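Local atomic coordinates of pleckstrin homology domain-containing family M member 2 (Homo sapiens, PDB entry 3CXB), a protein that binds the Salmonella effector SifA through its PH domain and probably also interacts with kinesin. Residues 56-60 with 93-97; 65-69 with 80-86. All coordinates share one frame. Residues are numbered along the deposited sequence.

Interaction 1: 56-60 with 93-97; sequences GCRRA and MQHLC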
ATOM      1  N   GLY B  56       9.984   5.520  -0.745  1.00 36.60           N
ATOM      2  CA  GLY B  56       9.625   5.849   0.626  1.00 35.96           C
ATOM      3  C   GLY B  56       8.159   5.604   0.934  1.00 35.73           C
ATOM      4  O   GLY B  56       7.441   5.022   0.116  1.00 35.99           O
ATOM      5  N   CYS B  57       7.719   6.027   2.118  1.00 35.04           N
ATOM      6  CA  CYS B  57       6.326   5.879   2.553  1.00 38.83           C
ATOM      7  C   CYS B  57       5.953   7.090   3.393  1.00 38.25           C
ATOM      8  O   CYS B  57       6.777   7.592   4.152  1.00 37.53           O
ATOM      9  CB  CYS B  57       6.138   4.651   3.461  1.00 39.65           C
ATOM     10  SG  CYS B  57       6.475   3.022   2.783  1.00 51.06           S
ATOM     11  N   ARG B  58       4.712   7.538   3.301  1.00 38.96           N
ATOM     12  CA  ARG B  58       4.291   8.658   4.116  1.00 40.68           C
ATOM     13  C   ARG B  58       2.788   8.598   4.378  1.00 39.35           C
ATOM     14  O   ARG B  58       2.053   7.919   3.676  1.00 39.86           O
ATOM     15  CB  ARG B  58       4.656   9.976   3.426  1.00 41.89           C
ATOM     16  CG  ARG B  58       3.946  10.211   2.108  1.00 46.73           C
ATOM     17  CD  ARG B  58       4.491  11.444   1.401  1.00 49.79           C
ATOM     18  NE  ARG B  58       3.423  12.325   0.934  1.00 54.00           N
ATOM     19  CZ  ARG B  58       2.838  13.262   1.676  1.00 55.99           C
ATOM     20  NH1 ARG B  58       3.209  13.460   2.940  1.00 58.54           N
ATOM     21  NH2 ARG B  58       1.885  14.013   1.144  1.00 56.27           N
ATOM     22  N   ARG B  59       2.335   9.289   5.409  1.00 40.49           N
ATOM     23  CA  ARG B  59       0.918   9.343   5.690  1.00 44.57           C
ATOM     24  C   ARG B  59       0.399  10.316   4.634  1.00 49.98           C
ATOM     25  O   ARG B  59       1.083  11.283   4.296  1.00 48.41           O
ATOM     26  CB  ARG B  59       0.675   9.891   7.099  1.00 42.16           C
ATOM     27  CG  ARG B  59       0.744   8.853   8.219  1.00 38.62           C
ATOM     28  CD  ARG B  59       1.089   9.548   9.515  1.00 39.16           C
ATOM     29  NE  ARG B  59       0.214   9.201  10.629  1.00 38.68           N
ATOM     30  CZ  ARG B  59       0.560   8.398  11.624  1.00 38.87           C
ATOM     31  NH1 ARG B  59      -0.298   8.139  12.603  1.00 38.93           N
ATOM     32  NH2 ARG B  59       1.767   7.849  11.635  1.00 41.78           N
ATOM     33  N   ALA B  60      -0.793  10.067   4.107  1.00 60.21           N
ATOM     34  CA  ALA B  60      -1.345  10.933   3.076  1.00 72.33           C
ATOM     35  C   ALA B  60      -2.302  11.986   3.606  1.00 83.29           C
ATOM     36  O   ALA B  60      -2.638  12.008   4.788  1.00 82.11           O
ATOM     37  CB  ALA B  60      -2.039  10.097   2.021  1.00 69.63           C
ATOM     38  N   MET B  93       2.621   1.520   8.532  1.00 43.92           N
ATOM     39  CA  MET B  93       3.592   2.570   8.298  1.00 44.10           C
ATOM     40  C   MET B  93       4.938   2.211   8.893  1.00 45.16           C
ATOM     41  O   MET B  93       5.965   2.287   8.222  1.00 43.45           O
ATOM     42  CB  MET B  93       3.098   3.887   8.892  1.00 40.95           C
ATOM     43  CG  MET B  93       3.732   5.120   8.280  1.00 42.11           C
ATOM     44  SD  MET B  93       3.034   5.567   6.682  1.00 40.54           S
ATOM     45  CE  MET B  93       3.877   4.533   5.569  1.00 38.22           C
ATOM     46  N   GLN B  94       4.930   1.799  10.150  1.00 51.02           N
ATOM     47  CA  GLN B  94       6.169   1.465  10.835  1.00 57.94           C
ATOM     48  C   GLN B  94       6.905   0.296  10.191  1.00 54.30           C
ATOM     49  O   GLN B  94       8.130   0.305  10.103  1.00 52.58           O
ATOM     50  CB  GLN B  94       5.863   1.158  12.295  1.00 70.21           C
ATOM     51  CG  GLN B  94       7.057   0.786  13.148  1.00 88.06           C
ATOM     52  CD  GLN B  94       6.631   0.434  14.560  1.00 98.40           C
ATOM     53  OE1 GLN B  94       6.098   1.277  15.283  1.00106.02           O
ATOM     54  NE2 GLN B  94       6.852  -0.820  14.957  1.00105.73           N
ATOM     55  N   HIS B  95       6.157  -0.708   9.745  1.00 50.88           N
ATOM     56  CA  HIS B  95       6.779  -1.865   9.113  1.00 47.13           C
ATOM     57  C   HIS B  95       7.357  -1.486   7.755  1.00 41.70           C
ATOM     58  O   HIS B  95       8.515  -1.741   7.474  1.00 39.60           O
ATOM     59  CB  HIS B  95       5.770  -3.022   8.946  1.00 47.12           C
ATOM     60  CG  HIS B  95       5.514  -3.800  10.205  1.00 47.82           C
ATOM     61  ND1 HIS B  95       6.529  -4.318  10.984  1.00 47.11           N
ATOM     62  CD2 HIS B  95       4.355  -4.170  10.802  1.00 46.85           C
ATOM     63  CE1 HIS B  95       6.007  -4.971  12.007  1.00 47.27           C
ATOM     64  NE2 HIS B  95       4.691  -4.896  11.920  1.00 47.65           N
ATOM     65  N   LEU B  96       6.540  -0.865   6.922  1.00 39.95           N
ATOM     66  CA  LEU B  96       6.975  -0.469   5.595  1.00 41.47           C
ATOM     67  C   LEU B  96       8.176   0.473   5.580  1.00 42.15           C
ATOM     68  O   LEU B  96       9.081   0.319   4.768  1.00 40.00           O
ATOM     69  CB  LEU B  96       5.809   0.180   4.857  1.00 39.38           C
ATOM     70  CG  LEU B  96       4.651  -0.775   4.574  1.00 38.95           C
ATOM     71  CD1 LEU B  96       3.455  -0.016   4.038  1.00 36.14           C
ATOM     72  CD2 LEU B  96       5.129  -1.826   3.584  1.00 36.02           C
ATOM     73  N   CYS B  97       8.183   1.457   6.470  1.00 43.74           N
ATOM     74  CA  CYS B  97       9.288   2.396   6.511  1.00 45.02           C
ATOM     75  C   CYS B  97      10.527   1.688   7.018  1.00 45.19           C
ATOM     76  O   CYS B  97      11.655   2.042   6.663  1.00 46.21           O
ATOM     77  CB  CYS B  97       8.929   3.595   7.389  1.00 45.63           C
ATOM     78  SG  CYS B  97       7.528   4.558   6.727  1.00 45.02           S
TER
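How a helix seals one end of a curved sheet can be read from the rotamers of four residues. C57, in strand 54-59, points its CB toward the helix, and its m rotamer carries SG to 3.6 Å from CB of L96, while its own CB lies 3.6 Å from SG of C97. The CA-to-CB bond of M93 points sideways to the strand, yet its t, p, m chi angles bring the thioether over it, so that SD sits 3.8 Å from C of R58 and 4.3 Å from CG of R59. This is the packing of the PH domain, whose C-terminal helix caps the open end of the strongly bent antiparallel sheet; here helix and edge strand run nearly antiparallel, at 161°, and the axes of 56-59 and 93-97 come within 8.4 Å. No hydrogen bond crosses, and the contact rests on sulfur atoms packing against aliphatic side chains and the strand backbone. R58 points away, its NE making a weak hydrogen bond to Q70.

Interaction 2: 65-69 with 80-86; sequences RPHAF and ELSAESE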
ATOM      1  N   ARG B  65     -11.031  10.047   3.267  1.00116.45           N
ATOM      2  CA  ARG B  65     -10.458   8.715   3.151  1.00106.53           C
ATOM      3  C   ARG B  65      -9.553   8.541   4.369  1.00 94.38           C
ATOM      4  O   ARG B  65      -8.330   8.565   4.260  1.00 91.54           O
ATOM      5  CB  ARG B  65      -9.644   8.600   1.860  1.00109.73           C
ATOM      6  CG  ARG B  65      -8.524   9.619   1.753  1.00118.21           C
ATOM      7  CD  ARG B  65      -7.748   9.481   0.461  1.00127.52           C
ATOM      8  NE  ARG B  65      -6.601  10.382   0.420  1.00136.27           N
ATOM      9  CZ  ARG B  65      -5.783  10.505  -0.621  1.00141.25           C
ATOM     10  NH1 ARG B  65      -5.987   9.783  -1.714  1.00144.28           N
ATOM     11  NH2 ARG B  65      -4.760  11.348  -0.571  1.00144.51           N
ATOM     12  N   PRO B  66     -10.156   8.363   5.553  1.00 85.78           N
ATOM     13  CA  PRO B  66      -9.437   8.187   6.818  1.00 81.49           C
ATOM     14  C   PRO B  66      -8.401   7.070   6.825  1.00 77.53           C
ATOM     15  O   PRO B  66      -8.603   6.022   6.208  1.00 73.77           O
ATOM     16  CB  PRO B  66     -10.560   7.930   7.816  1.00 78.31           C
ATOM     17  CG  PRO B  66     -11.582   7.240   6.985  1.00 81.49           C
ATOM     18  CD  PRO B  66     -11.588   8.075   5.731  1.00 82.01           C
ATOM     19  N   HIS B  67      -7.291   7.308   7.525  1.00 74.00           N
ATOM     20  CA  HIS B  67      -6.208   6.335   7.653  1.00 71.29           C
ATOM     21  C   HIS B  67      -5.503   6.018   6.330  1.00 64.93           C
ATOM     22  O   HIS B  67      -5.141   4.866   6.080  1.00 66.26           O
ATOM     23  CB  HIS B  67      -6.756   5.037   8.253  1.00 76.76           C
ATOM     24  CG  HIS B  67      -7.792   5.250   9.311  1.00 81.60           C
ATOM     25  ND1 HIS B  67      -7.511   5.845  10.522  1.00 85.01           N
ATOM     26  CD2 HIS B  67      -9.114   4.959   9.331  1.00 84.05           C
ATOM     27  CE1 HIS B  67      -8.617   5.913  11.243  1.00 87.95           C
ATOM     28  NE2 HIS B  67      -9.605   5.383  10.543  1.00 87.41           N
ATOM     29  N   ALA B  68      -5.293   7.029   5.492  1.00 57.76           N
ATOM     30  CA  ALA B  68      -4.639   6.814   4.205  1.00 54.46           C
ATOM     31  C   ALA B  68      -3.137   7.085   4.187  1.00 52.10           C
ATOM     32  O   ALA B  68      -2.657   8.033   4.795  1.00 53.26           O
ATOM     33  CB  ALA B  68      -5.310   7.655   3.151  1.00 57.11           C
ATOM     34  N   PHE B  69      -2.405   6.242   3.466  1.00 49.88           N
ATOM     35  CA  PHE B  69      -0.957   6.376   3.332  1.00 45.96           C
ATOM     36  C   PHE B  69      -0.504   5.889   1.958  1.00 43.37           C
ATOM     37  O   PHE B  69      -1.237   5.188   1.263  1.00 43.27           O
ATOM     38  CB  PHE B  69      -0.252   5.582   4.426  1.00 44.71           C
ATOM     39  CG  PHE B  69      -0.590   4.109   4.425  1.00 43.26           C
ATOM     40  CD1 PHE B  69       0.252   3.185   3.806  1.00 41.41           C
ATOM     41  CD2 PHE B  69      -1.732   3.650   5.078  1.00 40.48           C
ATOM     42  CE1 PHE B  69      -0.033   1.827   3.842  1.00 41.67           C
ATOM     43  CE2 PHE B  69      -2.033   2.287   5.122  1.00 40.67           C
ATOM     44  CZ  PHE B  69      -1.185   1.370   4.508  1.00 42.23           C
ATOM     45  N   GLU B  80      -1.697   4.050  -3.423  1.00 50.98           N
ATOM     46  CA  GLU B  80      -2.511   4.718  -2.407  1.00 53.14           C
ATOM     47  C   GLU B  80      -3.272   3.671  -1.606  1.00 52.79           C
ATOM     48  O   GLU B  80      -4.170   3.010  -2.125  1.00 50.87           O
ATOM     49  CB  GLU B  80      -3.503   5.689  -3.048  1.00 56.87           C
ATOM     50  CG  GLU B  80      -2.945   7.073  -3.351  1.00 62.51           C
ATOM     51  CD  GLU B  80      -2.963   8.024  -2.161  1.00 66.47           C
ATOM     52  OE1 GLU B  80      -2.683   9.228  -2.371  1.00 66.43           O
ATOM     53  OE2 GLU B  80      -3.250   7.574  -1.023  1.00 68.39           O
ATOM     54  N   LEU B  81      -2.901   3.520  -0.341  1.00 51.82           N
ATOM     55  CA  LEU B  81      -3.549   2.545   0.518  1.00 51.00           C
ATOM     56  C   LEU B  81      -4.391   3.220   1.592  1.00 51.14           C
ATOM     57  O   LEU B  81      -4.264   4.412   1.842  1.00 53.95           O
ATOM     58  CB  LEU B  81      -2.498   1.647   1.177  1.00 51.34           C
ATOM     59  CG  LEU B  81      -1.620   0.774   0.276  1.00 50.71           C
ATOM     60  CD1 LEU B  81      -0.557   0.069   1.110  1.00 47.79           C
ATOM     61  CD2 LEU B  81      -2.481  -0.251  -0.443  1.00 49.86           C
ATOM     62  N   SER B  82      -5.262   2.444   2.223  1.00 52.49           N
ATOM     63  CA  SER B  82      -6.121   2.963   3.280  1.00 54.67           C
ATOM     64  C   SER B  82      -6.458   1.848   4.252  1.00 56.52           C
ATOM     65  O   SER B  82      -6.866   0.770   3.836  1.00 55.70           O
ATOM     66  CB  SER B  82      -7.413   3.529   2.696  1.00 56.70           C
ATOM     67  OG  SER B  82      -8.148   4.214   3.695  1.00 58.08           O
ATOM     68  N   ALA B  83      -6.272   2.101   5.542  1.00 58.42           N
ATOM     69  CA  ALA B  83      -6.565   1.102   6.559  1.00 61.64           C
ATOM     70  C   ALA B  83      -7.940   1.379   7.149  1.00 64.00           C
ATOM     71  O   ALA B  83      -8.655   2.263   6.674  1.00 63.89           O
ATOM     72  CB  ALA B  83      -5.506   1.125   7.645  1.00 60.21           C
ATOM     73  N   GLU B  84      -8.315   0.627   8.179  1.00 67.97           N
ATOM     74  CA  GLU B  84      -9.619   0.807   8.797  1.00 72.14           C
ATOM     75  C   GLU B  84      -9.514   1.623  10.081  1.00 69.80           C
ATOM     76  O   GLU B  84     -10.497   2.205  10.535  1.00 67.67           O
ATOM     77  CB  GLU B  84     -10.262  -0.561   9.084  1.00 80.39           C
ATOM     78  CG  GLU B  84      -9.467  -1.452  10.049  1.00 96.75           C
ATOM     79  CD  GLU B  84     -10.133  -2.806  10.325  1.00104.76           C
ATOM     80  OE1 GLU B  84     -11.299  -2.829  10.780  1.00109.92           O
ATOM     81  OE2 GLU B  84      -9.487  -3.853  10.097  1.00109.54           O
ATOM     82  N   SER B  85      -8.313   1.672  10.654  1.00 65.81           N
ATOM     83  CA  SER B  85      -8.080   2.405  11.895  1.00 60.64           C
ATOM     84  C   SER B  85      -6.747   3.166  11.911  1.00 58.51           C
ATOM     85  O   SER B  85      -5.861   2.918  11.105  1.00 55.29           O
ATOM     86  CB  SER B  85      -8.124   1.431  13.073  1.00 57.99           C
ATOM     87  OG  SER B  85      -7.150   0.412  12.910  1.00 54.46           O
ATOM     88  N   GLU B  86      -6.622   4.097  12.844  1.00 57.12           N
ATOM     89  CA  GLU B  86      -5.410   4.881  12.969  1.00 58.06           C
ATOM     90  C   GLU B  86      -4.259   3.985  13.426  1.00 60.34           C
ATOM     91  O   GLU B  86      -3.093   4.233  13.106  1.00 62.18           O
ATOM     92  CB  GLU B  86      -5.649   6.016  13.971  1.00 56.80           C
ATOM     93  CG  GLU B  86      -4.401   6.648  14.614  1.00 53.28           C
ATOM     94  CD  GLU B  86      -3.635   7.561  13.679  1.00 51.93           C
ATOM     95  OE1 GLU B  86      -4.268   8.153  12.779  1.00 53.23           O
ATOM     96  OE2 GLU B  86      -2.405   7.701  13.857  1.00 49.10           O
TER
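Residues 68-69 and 81-82 pair as the open ends of an antiparallel beta hairpin, formed by the last two strands of the PH-domain sheet before its C-terminal helix. F69 and L81 make the hydrogen-bonded pair, with N of F69 3.1 Å from O of L81 and N of L81 2.9 Å from O of F69; A68 and S82 form the next, non-hydrogen-bonded pair, their CA atoms 4.2 Å apart. Beyond the regular strand, N of A83 still donates to O of H67 at 3.0 Å. On the face bearing F69 and L81, CB of L81 lies over the phenyl ring in a CH-pi contact, 3.8 Å from its centroid. The same ring meets M89, M93 and L96 of the helix, so this is the core side of the sheet. A68 and S82 occupy the other face. S85 N-caps the helix by accepting a hydrogen bond from E88 N, and the imidazole of H67 lies against this turn, one ring face over C of S85. At the far end, the extended side chain of R65 reaches back along the hairpin to a salt bridge, NH1 to OE1 of E80 at 3.4 Å.

How the interactions relate
Two contacts with centres 11 Å apart illustrate how a small domain closes its core by combining sheet pairing with helix packing. Strand 54-59 of interaction 1 neighbours strand 68-73 of interaction 2, and A60 N lies 2.8 Å from A68 O, a probable hydrogen bond. The helix of interaction 1 directly follows strand 79-82, so the chain passes from hairpin to cap through the turn at 83-85. F69 serves both: its CE1 makes a hydrophobic contact with CD1 of L96 at 3.9 Å, while its CB packs 3.4 Å from backbone O of R58. At the surface, NH1 of R59 forms a salt bridge with OE2 of E86 at 2.5 Å, tying the edge strand to the start of the helix.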